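Local coordinates for rhamnose ABC transporter, periplasmic rhamnose-binding protein (Kribbella flavida, PDB 4KVF) that probably binds rhamnose or a related sugar outside the membrane and delivers it to an ABC transporter for import into the cell, at residues D121-V125 and G292-K296; A167-P173 and K201-D207; S241-S245 and Y267-V273; A277-P281 and D338-F342. One frame throughout, in Å; residues are numbered along the deposited sequence.

The fold is that of a type I periplasmic sugar-binding protein, two alpha/beta lobes joined by crossover segments. Contact 1 lies in one lobe and contact 2 in the other, on opposite sides of the chain's centre, their centres about 39 Å apart. Contact 3 shares the second lobe with contact 2, about 19 Å away centre to centre. Contact 4 sits nearer the middle, where 277-281 passes from one lobe to the other. It meets contact 3 through a long, weak ion pair, Lys269 NZ to Asp338 OD2 at 3.3 Å. Glycerol, probably from the crystallisation liquor, lies about 4 Å from the side chain of Lys296 and about 5 Å from those of Asp207 and Leu278.

Contact 1: residues D121-V125 and G292-K296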
loop_
_atom_site.group_PDB
_atom_site.type_symbol
_atom_site.label_atom_id
_atom_site.label_comp_id
_atom_site.label_asym_id
_atom_site.label_seq_id
_atom_site.Cartn_x
_atom_site.Cartn_y
_atom_site.Cartn_z
ATOM N N ASP A 121 -10.190 19.286 -18.501
ATOM C CA ASP A 121 -10.028 17.980 -19.168
ATOM C C ASP A 121 -8.740 17.264 -18.775
ATOM O O ASP A 121 -8.259 16.368 -19.477
ATOM C CB ASP A 121 -10.166 18.076 -20.697
ATOM C CG ASP A 121 -10.482 16.727 -21.344
ATOM O OD1 ASP A 121 -11.344 15.992 -20.815
ATOM O OD2 ASP A 121 -9.850 16.391 -22.370
ATOM N N ILE A 122 -8.193 17.645 -17.628
ATOM C CA ILE A 122 -7.075 16.920 -17.068
ATOM C C ILE A 122 -7.662 15.747 -16.290
ATOM O O ILE A 122 -8.591 15.932 -15.511
ATOM C CB ILE A 122 -6.268 17.815 -16.100
ATOM C CG1 ILE A 122 -5.706 19.021 -16.843
ATOM C CG2 ILE A 122 -5.134 17.017 -15.453
ATOM C CD1 ILE A 122 -4.975 20.030 -15.949
ATOM N N LYS A 123 -7.146 14.541 -16.512
ATOM C CA LYS A 123 -7.598 13.391 -15.720
ATOM C C LYS A 123 -6.865 13.299 -14.390
ATOM O O LYS A 123 -5.653 13.504 -14.306
ATOM C CB LYS A 123 -7.455 12.088 -16.521
ATOM C CG LYS A 123 -8.183 12.114 -17.864
ATOM C CD LYS A 123 -9.675 12.389 -17.699
ATOM C CE LYS A 123 -10.287 12.874 -19.000
ATOM N NZ LYS A 123 -11.746 13.134 -18.853
ATOM N N VAL A 124 -7.608 12.976 -13.337
ATOM C CA VAL A 124 -7.037 12.932 -12.004
ATOM C C VAL A 124 -7.138 11.524 -11.428
ATOM O O VAL A 124 -8.223 10.971 -11.296
ATOM C CB VAL A 124 -7.741 13.927 -11.064
ATOM C CG1 VAL A 124 -7.252 13.746 -9.637
ATOM C CG2 VAL A 124 -7.496 15.352 -11.532
ATOM N N VAL A 125 -5.982 10.953 -11.131
ATOM C CA VAL A 125 -5.885 9.633 -10.530
ATOM C C VAL A 125 -5.206 9.765 -9.167
ATOM O O VAL A 125 -4.053 10.200 -9.052
ATOM C CB VAL A 125 -5.034 8.703 -11.410
ATOM C CG1 VAL A 125 -4.840 7.359 -10.730
ATOM C CG2 VAL A 125 -5.687 8.533 -12.770
ATOM N N GLY A 292 -4.451 6.494 -15.888
ATOM C CA GLY A 292 -4.565 7.886 -16.297
ATOM C C GLY A 292 -4.586 7.995 -17.813
ATOM O O GLY A 292 -5.383 8.734 -18.394
ATOM N N ALA A 293 -3.702 7.251 -18.461
ATOM C CA ALA A 293 -3.636 7.261 -19.919
ATOM C C ALA A 293 -4.901 6.698 -20.534
ATOM O O ALA A 293 -5.373 7.210 -21.553
ATOM C CB ALA A 293 -2.421 6.487 -20.407
ATOM N N ALA A 294 -5.450 5.643 -19.924
ATOM C CA ALA A 294 -6.685 5.046 -20.408
ATOM C C ALA A 294 -7.814 6.040 -20.298
ATOM O O ALA A 294 -8.644 6.129 -21.191
ATOM C CB ALA A 294 -7.035 3.771 -19.632
ATOM N N LEU A 295 -7.841 6.791 -19.199
ATOM C CA LEU A 295 -8.875 7.818 -19.020
ATOM C C LEU A 295 -8.762 8.912 -20.083
ATOM O O LEU A 295 -9.752 9.294 -20.716
ATOM C CB LEU A 295 -8.777 8.435 -17.620
ATOM C CG LEU A 295 -9.302 7.523 -16.506
ATOM C CD1 LEU A 295 -8.740 7.971 -15.176
ATOM C CD2 LEU A 295 -10.827 7.561 -16.471
ATOM N N LYS A 296 -7.549 9.409 -20.270
ATOM C CA LYS A 296 -7.304 10.513 -21.210
ATOM C C LYS A 296 -7.518 10.101 -22.662
ATOM O O LYS A 296 -7.888 10.926 -23.501
ATOM C CB LYS A 296 -5.891 11.078 -21.007
ATOM C CG LYS A 296 -5.590 12.362 -21.773
ATOM C CD LYS A 296 -6.514 13.494 -21.349
ATOM C CE LYS A 296 -6.236 14.759 -22.154
ATOM N NZ LYS A 296 -7.307 15.777 -21.961
#
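Strand 123-125 and the last turn of helix 281-296 run almost antiparallel (154°) with their axes 8.3 Å apart, which sets Lys123 opposite Lys296 and Val125 opposite Gly292. This is a helix laid on the parallel sheet of an alpha/beta lobe. Ile122 and Val124 turn to the other face, where helix 111-119 covers them, so the strand is held between two helical layers.

At the Val125 end, CG2 of that residue rests on the bare backbone of Gly292, 3.8 Å from its CA, and the same methyl meets Leu295 CD1. Toward Asp121 the apolar part of Lys123 takes over. Its CG lies 3.7 Å from Leu295 CB, the two side chains crossing obliquely, and it also packs against the backbone N of Lys296. The Lys123 chain bends at chi2 (-58°) and heads back toward Asp121, where NZ makes a weak salt bridge with OD1 at 3.5 Å.

Asp121 itself has positive phi and is the C' residue of the Schellman motif that closes helix 111-119. That turn presents both its carbonyl and its carboxylate to Lys296, whose chain kinks once, at chi2, and then runs extended. Lys123 NZ and Lys296 NZ stand 6.0 Å apart, and the carboxylate they share probably offsets their mutual repulsion. Lys296 NZ takes hold of Asp121 twice: it gives one hydrogen bond to the backbone O at 2.7 Å, and a second, as a salt bridge, to OD2 at 2.6 Å, coming down on that oxygen 60° out of the carboxylate plane.

Contact 2: residues A167-P173 and K201-D207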
loop_
_atom_site.group_PDB
_atom_site.type_symbol
_atom_site.label_atom_id
_atom_site.label_comp_id
_atom_site.label_asym_id
_atom_site.label_seq_id
_atom_site.Cartn_x
_atom_site.Cartn_y
_atom_site.Cartn_z
ATOM N N ALA A 167 -1.095 -13.105 18.487
ATOM C CA ALA A 167 -1.278 -11.786 19.086
ATOM C C ALA A 167 -0.914 -10.766 18.038
ATOM O O ALA A 167 -0.138 -11.056 17.142
ATOM C CB ALA A 167 -0.405 -11.621 20.305
ATOM N N VAL A 168 -1.494 -9.578 18.129
ATOM C CA VAL A 168 -1.165 -8.515 17.194
ATOM C C VAL A 168 -0.324 -7.467 17.914
ATOM O O VAL A 168 -0.608 -7.122 19.060
ATOM C CB VAL A 168 -2.452 -7.870 16.618
ATOM C CG1 VAL A 168 -2.150 -6.532 15.903
ATOM C CG2 VAL A 168 -3.159 -8.859 15.690
ATOM N N LEU A 169 0.738 -7.009 17.253
ATOM C CA LEU A 169 1.487 -5.842 17.692
ATOM C C LEU A 169 1.183 -4.713 16.709
ATOM O O LEU A 169 1.630 -4.723 15.559
ATOM C CB LEU A 169 2.992 -6.154 17.757
ATOM C CG LEU A 169 3.952 -4.998 18.063
ATOM C CD1 LEU A 169 3.612 -4.348 19.395
ATOM C CD2 LEU A 169 5.404 -5.488 18.081
ATOM N N SER A 170 0.363 -3.766 17.149
ATOM C CA SER A 170 -0.142 -2.740 16.252
ATOM C C SER A 170 0.651 -1.446 16.373
ATOM O O SER A 170 1.714 -1.407 17.001
ATOM C CB SER A 170 -1.631 -2.485 16.523
ATOM O OG SER A 170 -2.200 -1.677 15.499
ATOM N N ALA A 171 0.139 -0.399 15.731
ATOM C CA ALA A 171 0.696 0.939 15.866
ATOM C C ALA A 171 0.047 1.594 17.083
ATOM O O ALA A 171 0.070 1.020 18.166
ATOM C CB ALA A 171 0.434 1.746 14.591
ATOM N N THR A 172 -0.554 2.771 16.914
ATOM C CA THR A 172 -1.216 3.441 18.032
ATOM C C THR A 172 -2.637 2.930 18.198
ATOM O O THR A 172 -3.207 2.394 17.248
ATOM C CB THR A 172 -1.316 4.942 17.787
ATOM O OG1 THR A 172 -2.085 5.161 16.597
ATOM C CG2 THR A 172 0.067 5.553 17.640
ATOM N N PRO A 173 -3.227 3.115 19.392
ATOM C CA PRO A 173 -4.640 2.744 19.572
ATOM C C PRO A 173 -5.600 3.369 18.555
ATOM O O PRO A 173 -6.556 2.711 18.147
ATOM C CB PRO A 173 -4.951 3.243 20.990
ATOM C CG PRO A 173 -3.636 3.084 21.714
ATOM C CD PRO A 173 -2.583 3.462 20.678
ATOM N N LYS A 201 -4.438 -11.228 22.324
ATOM C CA LYS A 201 -4.051 -9.902 22.763
ATOM C C LYS A 201 -3.722 -9.010 21.579
ATOM O O LYS A 201 -3.171 -9.457 20.572
ATOM C CB LYS A 201 -2.838 -10.002 23.700
ATOM C CG LYS A 201 -2.346 -8.679 24.291
ATOM C CD LYS A 201 -3.362 -8.068 25.240
ATOM C CE LYS A 201 -2.822 -6.780 25.846
ATOM N NZ LYS A 201 -3.797 -6.145 26.782
ATOM N N ILE A 202 -4.095 -7.744 21.699
ATOM C CA ILE A 202 -3.582 -6.718 20.808
ATOM C C ILE A 202 -2.745 -5.755 21.637
ATOM O O ILE A 202 -3.241 -5.173 22.607
ATOM C CB ILE A 202 -4.725 -5.951 20.116
ATOM C CG1 ILE A 202 -5.599 -6.923 19.308
ATOM C CG2 ILE A 202 -4.156 -4.823 19.246
ATOM C CD1 ILE A 202 -6.858 -6.294 18.761
ATOM N N ALA A 203 -1.473 -5.614 21.276
ATOM C CA ALA A 203 -0.575 -4.677 21.941
ATOM C C ALA A 203 -0.257 -3.528 20.989
ATOM O O ALA A 203 -0.332 -3.684 19.767
ATOM C CB ALA A 203 0.717 -5.384 22.374
ATOM N N TYR A 204 0.095 -2.379 21.549
ATOM C CA TYR A 204 0.363 -1.197 20.740
ATOM C C TYR A 204 1.803 -0.721 20.871
ATOM O O TYR A 204 2.259 -0.390 21.963
ATOM C CB TYR A 204 -0.608 -0.081 21.129
ATOM C CG TYR A 204 -2.046 -0.481 20.920
ATOM C CD1 TYR A 204 -2.638 -0.371 19.668
ATOM C CD2 TYR A 204 -2.803 -0.999 21.964
ATOM C CE1 TYR A 204 -3.954 -0.752 19.462
ATOM C CE2 TYR A 204 -4.121 -1.382 21.769
ATOM C CZ TYR A 204 -4.690 -1.255 20.515
ATOM O OH TYR A 204 -6.000 -1.631 20.313
ATOM N N GLY A 205 2.511 -0.685 19.749
ATOM C CA GLY A 205 3.890 -0.235 19.727
ATOM C C GLY A 205 4.030 1.207 19.269
ATOM O O GLY A 205 5.122 1.767 19.307
ATOM N N ASN A 206 2.920 1.793 18.822
ATOM C CA ASN A 206 2.856 3.217 18.473
ATOM C C ASN A 206 3.790 3.644 17.341
ATOM O O ASN A 206 4.201 4.806 17.287
ATOM C CB ASN A 206 3.132 4.093 19.703
ATOM C CG ASN A 206 2.026 4.024 20.745
ATOM O OD1 ASN A 206 1.323 3.023 20.866
ATOM N ND2 ASN A 206 1.878 5.098 21.513
ATOM N N ASP A 207 4.106 2.722 16.432
ATOM C CA ASP A 207 5.058 2.985 15.347
ATOM C C ASP A 207 6.395 3.525 15.851
ATOM O O ASP A 207 7.095 4.243 15.141
ATOM C CB ASP A 207 4.467 3.934 14.304
ATOM C CG ASP A 207 3.609 3.220 13.293
ATOM O OD1 ASP A 207 3.697 1.975 13.227
ATOM O OD2 ASP A 207 2.855 3.899 12.563
HETATM O O HOH W 1 4.252 -0.146 16.302
#
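Pro173 lies over one face of the Tyr204 ring, its CG 4.0 Å above the plane and displaced toward the rim, while its CA makes a CH-pi contact 4.0 Å from the ring centroid. At the ring's edge, in plane, sits Ala171 O, 3.4 Å from Tyr204 CD1. With chi1 at -60° the ring leans back beside its own backbone N, against the turn made by Ala171, Thr172 and Pro173.

The strands pair in parallel. Ser170 N donates to Ala203 O at 2.7 Å in a nearly straight bond (177°), and Val168 bonds through its N to Lys201 and through its O to Ala203. Past the strands the pairing continues but bends: Gly205 N reaches Ser170 O, and Asn206 N meets Ala171 O at 3.0 Å from well above the carbonyl plane (78°). A water links Ser170 O to Asp207 N.

Leu169 CD1 comes within 3.8 Å of Gly205 N, where a CB on the glycine would be tight against that methyl. Ala171 CB touches Asp207 OD1, an oxygen held by Thr233.

Helix 209-222 covers the face bearing Leu169 and Ala203, and helix 176-189 the one bearing Ser170 and Ile202. Strand 164-170, helix 176-189 and strand 197-204 form a beta-alpha-beta unit whose two strands pair here, and the loops at their C-terminal ends probably border the sugar cleft, as in relatives.

Contact 3: residues S241-S245 and Y267-V273; sequences SRYVS and YVKDGTV
Helix 234-245 ends beside the point where helix 261-269 gives way to a Schellman motif, Gly271 taking the positive phi. The backbones come nearest at Ser245 and Thr272, with CA atoms 5.8 Å apart.

The Tyr267 ring lies along the first helix. Ser241 CB sits over its face in a CH-pi contact, 4.0 Å from the centroid and 23° off the normal, and Arg242 N stands above the same face. The phenol end runs alongside the Arg242 chain, OH lying 3.2 Å from CB, while the guanidinium carries on to a salt bridge with Asp209. Were Tyr267 an alanine, Ser241 CB would probably lose its CH-pi partner and face a gap, and Arg242 CB and CG the cover along them.

Thr272 divides its work. Its CG2 is anti to the backbone N and packs on Val244 CG1 at 3.9 Å, whereas OG1 turns to Asp270. Chi1 of Asp270 is 79°, putting the carboxylate between backbone N and carbonyl carbon, facing Thr272 and the neighbouring helix. OD1 accepts from Thr272 OG1 at 2.9 Å and from Thr272 N at 3.1 Å, both from one face of the carboxylate plane; the second bond makes an Asx turn. OD2 takes Ser245 OG, at 3.0 Å, on its syn side, though tilted out of the plane.

Two bonds from Thr272 hold the carboxylate in its own turn, and the single one from Ser245 ties that turn to the end of helix 234-245. Tyr267 O lies 2.9 Å from Asp270 OD1, acceptor against acceptor; the three donors probably offset that repulsion.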
loop_
_atom_site.group_PDB
_atom_site.type_symbol
_atom_site.label_atom_id
_atom_site.label_comp_id
_atom_site.label_asym_id
_atom_site.label_seq_id
_atom_site.Cartn_x
_atom_site.Cartn_y
_atom_site.Cartn_z
ATOM N N SER A 241 10.888 -8.610 15.209
ATOM C CA SER A 241 11.872 -9.512 14.627
ATOM C C SER A 241 13.222 -9.331 15.290
ATOM O O SER A 241 13.925 -10.307 15.582
ATOM C CB SER A 241 12.004 -9.255 13.128
ATOM O OG SER A 241 10.748 -9.393 12.498
ATOM N N ARG A 242 13.587 -8.076 15.529
ATOM C CA ARG A 242 14.864 -7.791 16.167
ATOM C C ARG A 242 14.898 -8.374 17.574
ATOM O O ARG A 242 15.921 -8.897 18.006
ATOM C CB ARG A 242 15.162 -6.290 16.196
ATOM C CG ARG A 242 16.580 -5.969 16.658
ATOM C CD ARG A 242 16.901 -4.491 16.533
ATOM N NE ARG A 242 16.163 -3.681 17.496
ATOM C CZ ARG A 242 15.111 -2.931 17.193
ATOM N NH1 ARG A 242 14.506 -2.230 18.141
ATOM N NH2 ARG A 242 14.660 -2.878 15.943
ATOM N N TYR A 243 13.780 -8.292 18.289
ATOM C CA TYR A 243 13.728 -8.908 19.610
ATOM C C TYR A 243 13.830 -10.423 19.509
ATOM O O TYR A 243 14.650 -11.038 20.177
ATOM C CB TYR A 243 12.459 -8.558 20.385
ATOM C CG TYR A 243 12.366 -9.401 21.634
ATOM C CD1 TYR A 243 13.229 -9.186 22.690
ATOM C CD2 TYR A 243 11.447 -10.438 21.740
ATOM C CE1 TYR A 243 13.175 -9.964 23.830
ATOM C CE2 TYR A 243 11.387 -11.230 22.883
ATOM C CZ TYR A 243 12.251 -10.984 23.923
ATOM O OH TYR A 243 12.199 -11.757 25.065
ATOM N N VAL A 244 12.970 -11.023 18.693
ATOM C CA VAL A 244 12.948 -12.478 18.566
ATOM C C VAL A 244 14.290 -13.040 18.085
ATOM O O VAL A 244 14.755 -14.061 18.592
ATOM C CB VAL A 244 11.767 -12.947 17.686
ATOM C CG1 VAL A 244 11.884 -14.422 17.361
ATOM C CG2 VAL A 244 10.451 -12.662 18.406
ATOM N N SER A 245 14.931 -12.341 17.152
ATOM C CA SER A 245 16.216 -12.770 16.601
ATOM C C SER A 245 17.298 -12.914 17.667
ATOM O O SER A 245 18.155 -13.796 17.582
ATOM C CB SER A 245 16.676 -11.791 15.519
ATOM O OG SER A 245 17.852 -12.253 14.876
ATOM N N TYR A 267 16.389 -10.204 8.644
ATOM C CA TYR A 267 15.597 -11.107 9.477
ATOM C C TYR A 267 15.025 -12.281 8.674
ATOM O O TYR A 267 14.767 -13.359 9.215
ATOM C CB TYR A 267 14.510 -10.330 10.239
ATOM C CG TYR A 267 15.112 -9.254 11.108
ATOM C CD1 TYR A 267 15.928 -9.591 12.176
ATOM C CD2 TYR A 267 14.900 -7.906 10.844
ATOM C CE1 TYR A 267 16.510 -8.625 12.964
ATOM C CE2 TYR A 267 15.486 -6.924 11.639
ATOM C CZ TYR A 267 16.286 -7.298 12.697
ATOM O OH TYR A 267 16.876 -6.353 13.498
ATOM N N VAL A 268 14.846 -12.066 7.377
ATOM C CA VAL A 268 14.453 -13.143 6.482
ATOM C C VAL A 268 15.644 -14.069 6.224
ATOM O O VAL A 268 15.540 -15.296 6.344
ATOM C CB VAL A 268 13.887 -12.583 5.162
ATOM C CG1 VAL A 268 13.694 -13.690 4.149
ATOM C CG2 VAL A 268 12.575 -11.864 5.427
ATOM N N LYS A 269 16.787 -13.471 5.904
ATOM C CA LYS A 269 17.998 -14.240 5.629
ATOM C C LYS A 269 18.524 -15.001 6.851
ATOM O O LYS A 269 19.203 -16.021 6.698
ATOM C CB LYS A 269 19.082 -13.342 5.014
ATOM C CG LYS A 269 18.696 -12.775 3.643
ATOM C CD LYS A 269 19.841 -12.013 2.980
ATOM C CE LYS A 269 19.546 -11.725 1.506
ATOM N NZ LYS A 269 19.179 -12.938 0.720
ATOM N N ASP A 270 18.211 -14.531 8.060
ATOM C CA ASP A 270 18.692 -15.235 9.256
ATOM C C ASP A 270 17.681 -16.239 9.831
ATOM O O ASP A 270 17.962 -16.914 10.821
ATOM C CB ASP A 270 19.285 -14.278 10.324
ATOM C CG ASP A 270 18.223 -13.556 11.166
ATOM O OD1 ASP A 270 17.007 -13.738 10.945
ATOM O OD2 ASP A 270 18.621 -12.785 12.068
ATOM N N GLY A 271 16.513 -16.338 9.196
ATOM C CA GLY A 271 15.526 -17.341 9.563
ATOM C C GLY A 271 14.509 -16.937 10.624
ATOM O O GLY A 271 13.694 -17.756 11.054
ATOM N N THR A 272 14.547 -15.683 11.057
ATOM C CA THR A 272 13.613 -15.220 12.081
ATOM C C THR A 272 12.218 -15.072 11.487
ATOM O O THR A 272 11.212 -15.438 12.110
ATOM C CB THR A 272 14.049 -13.869 12.678
ATOM O OG1 THR A 272 15.343 -14.012 13.278
ATOM C CG2 THR A 272 13.054 -13.399 13.731
ATOM N N VAL A 273 12.164 -14.520 10.280
ATOM C CA VAL A 273 10.897 -14.309 9.590
ATOM C C VAL A 273 10.867 -15.137 8.312
ATOM O O VAL A 273 11.808 -15.102 7.516
ATOM C CB VAL A 273 10.692 -12.824 9.256
ATOM C CG1 VAL A 273 9.463 -12.635 8.375
ATOM C CG2 VAL A 273 10.580 -12.016 10.540
#

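Contact 4: residues A277-P281 and D338-F342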
loop_
_atom_site.group_PDB
_atom_site.type_symbol
_atom_site.label_atom_id
_atom_site.label_comp_id
_atom_site.label_asym_id
_atom_site.label_seq_id
_atom_site.Cartn_x
_atom_site.Cartn_y
_atom_site.Cartn_z
ATOM N N ALA A 277 4.055 -9.564 4.393
ATOM C CA ALA A 277 3.406 -8.961 3.233
ATOM C C ALA A 277 3.642 -7.461 3.140
ATOM O O ALA A 277 3.993 -6.811 4.117
ATOM C CB ALA A 277 1.896 -9.237 3.274
ATOM N N LEU A 278 3.453 -6.922 1.942
ATOM C CA LEU A 278 3.248 -5.493 1.747
ATOM C C LEU A 278 2.737 -5.376 0.321
ATOM O O LEU A 278 1.759 -6.027 -0.042
ATOM C CB LEU A 278 4.536 -4.676 1.951
ATOM C CG LEU A 278 4.342 -3.168 2.174
ATOM C CD1 LEU A 278 3.797 -2.849 3.584
ATOM C CD2 LEU A 278 5.619 -2.379 1.898
ATOM N N TRP A 279 3.427 -4.587 -0.491
ATOM C CA TRP A 279 3.050 -4.367 -1.880
ATOM C C TRP A 279 4.275 -3.799 -2.594
ATOM O O TRP A 279 5.246 -3.420 -1.947
ATOM C CB TRP A 279 1.846 -3.414 -1.961
ATOM C CG TRP A 279 1.908 -2.255 -0.991
ATOM C CD1 TRP A 279 2.567 -1.072 -1.173
ATOM C CD2 TRP A 279 1.275 -2.168 0.296
ATOM N NE1 TRP A 279 2.394 -0.259 -0.075
ATOM C CE2 TRP A 279 1.610 -0.908 0.840
ATOM C CE3 TRP A 279 0.465 -3.030 1.037
ATOM C CZ2 TRP A 279 1.156 -0.492 2.093
ATOM C CZ3 TRP A 279 0.016 -2.614 2.280
ATOM C CH2 TRP A 279 0.365 -1.356 2.795
ATOM N N ASN A 280 4.259 -3.778 -3.921
ATOM C CA ASN A 280 5.374 -3.206 -4.668
ATOM C C ASN A 280 5.006 -1.785 -5.076
ATOM O O ASN A 280 4.168 -1.590 -5.958
ATOM C CB ASN A 280 5.709 -4.066 -5.894
ATOM C CG ASN A 280 6.868 -3.514 -6.700
ATOM O OD1 ASN A 280 7.457 -2.480 -6.354
ATOM N ND2 ASN A 280 7.227 -4.220 -7.772
ATOM N N PRO A 281 5.619 -0.780 -4.425
ATOM C CA PRO A 281 5.185 0.599 -4.666
ATOM C C PRO A 281 5.388 0.997 -6.111
ATOM O O PRO A 281 4.635 1.823 -6.614
ATOM C CB PRO A 281 6.121 1.429 -3.771
ATOM C CG PRO A 281 6.631 0.465 -2.759
ATOM C CD PRO A 281 6.742 -0.842 -3.478
ATOM N N ASP A 338 15.236 -10.605 -2.472
ATOM C CA ASP A 338 16.214 -9.766 -3.165
ATOM C C ASP A 338 15.667 -9.174 -4.469
ATOM O O ASP A 338 16.314 -8.322 -5.087
ATOM C CB ASP A 338 17.524 -10.523 -3.437
ATOM C CG ASP A 338 18.357 -10.736 -2.182
ATOM O OD1 ASP A 338 18.031 -10.156 -1.121
ATOM O OD2 ASP A 338 19.358 -11.482 -2.266
ATOM N N GLN A 339 14.482 -9.623 -4.881
ATOM C CA GLN A 339 13.845 -9.125 -6.098
ATOM C C GLN A 339 13.320 -7.710 -5.877
ATOM O O GLN A 339 12.989 -7.002 -6.827
ATOM C CB GLN A 339 12.692 -10.043 -6.528
ATOM C CG GLN A 339 13.086 -11.491 -6.805
ATOM C CD GLN A 339 11.904 -12.362 -7.216
ATOM O OE1 GLN A 339 10.804 -11.865 -7.470
ATOM N NE2 GLN A 339 12.131 -13.674 -7.281
ATOM N N PHE A 340 13.244 -7.308 -4.612
ATOM C CA PHE A 340 12.726 -5.994 -4.250
ATOM C C PHE A 340 13.774 -5.180 -3.501
ATOM O O PHE A 340 14.507 -5.717 -2.672
ATOM C CB PHE A 340 11.464 -6.139 -3.388
ATOM C CG PHE A 340 10.445 -7.100 -3.955
ATOM C CD1 PHE A 340 10.538 -8.464 -3.695
ATOM C CD2 PHE A 340 9.401 -6.642 -4.753
ATOM C CE1 PHE A 340 9.612 -9.355 -4.218
ATOM C CE2 PHE A 340 8.469 -7.529 -5.277
ATOM C CZ PHE A 340 8.576 -8.889 -5.012
ATOM N N ASN A 341 13.855 -3.887 -3.797
ATOM C CA ASN A 341 14.721 -2.998 -3.023
ATOM C C ASN A 341 14.020 -1.708 -2.622
ATOM O O ASN A 341 14.045 -0.716 -3.348
ATOM C CB ASN A 341 16.042 -2.688 -3.733
ATOM C CG ASN A 341 16.882 -1.659 -2.975
ATOM O OD1 ASN A 341 17.427 -1.947 -1.905
ATOM N ND2 ASN A 341 16.979 -0.453 -3.525
ATOM N N PHE A 342 13.381 -1.756 -1.458
ATOM C CA PHE A 342 12.776 -0.597 -0.809
ATOM C C PHE A 342 12.483 -1.005 0.637
ATOM O O PHE A 342 12.318 -0.176 1.540
ATOM C CB PHE A 342 11.496 -0.142 -1.540
ATOM C CG PHE A 342 10.383 -1.153 -1.508
ATOM C CD1 PHE A 342 10.332 -2.181 -2.441
ATOM C CD2 PHE A 342 9.392 -1.079 -0.542
ATOM C CE1 PHE A 342 9.310 -3.122 -2.406
ATOM C CE2 PHE A 342 8.376 -2.009 -0.502
ATOM C CZ PHE A 342 8.335 -3.037 -1.434
ATOM O OXT PHE A 342 12.426 -2.207 0.928
#
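The Pro281 and Phe342 side chains approach from opposite directions, and Pro281 CD settles over one face of the ring, 3.5 Å from the centroid and 17° off the normal, a close CH-pi contact. Leu278 takes the edge instead: its CD2 lies in the plane of the ring, 3.7 Å from Phe342 CE2. Obliquely between the two comes Trp279 O, 3.2 Å from Phe342 CZ, a carbonyl oxygen buried here with no polar partner in the model. Chi1 of 64° on Phe342 sets CG between the backbone N and the carboxylate carbon, and from there the ring reaches 277-281.

The segment 277-281 is one of the crossovers between lobes in this type I periplasmic-binding fold. It leaves strand 276-278 and enters helix 281-296, with Asn280 as N-cap, its OD1 accepting from Ala282 N. Phe342 also packs on Val56 of helix 52-67 and on Phe332, so the chain's last ring is wedged beside the crossover. With a serine in place of Phe342, the CH-pi contact of Pro281 CD would be lost and a gap would probably open between Leu278 and Pro281.

On the crossover's other flank Leu278 CG sits over the centre of the Trp279 ring system, 3.7 Å above it, while Trp279 NE1 bonds to Tyr53 OH. Phe340 joins more loosely: Asn280 ND2 stands at its ring edge, 4.3 Å from CE2.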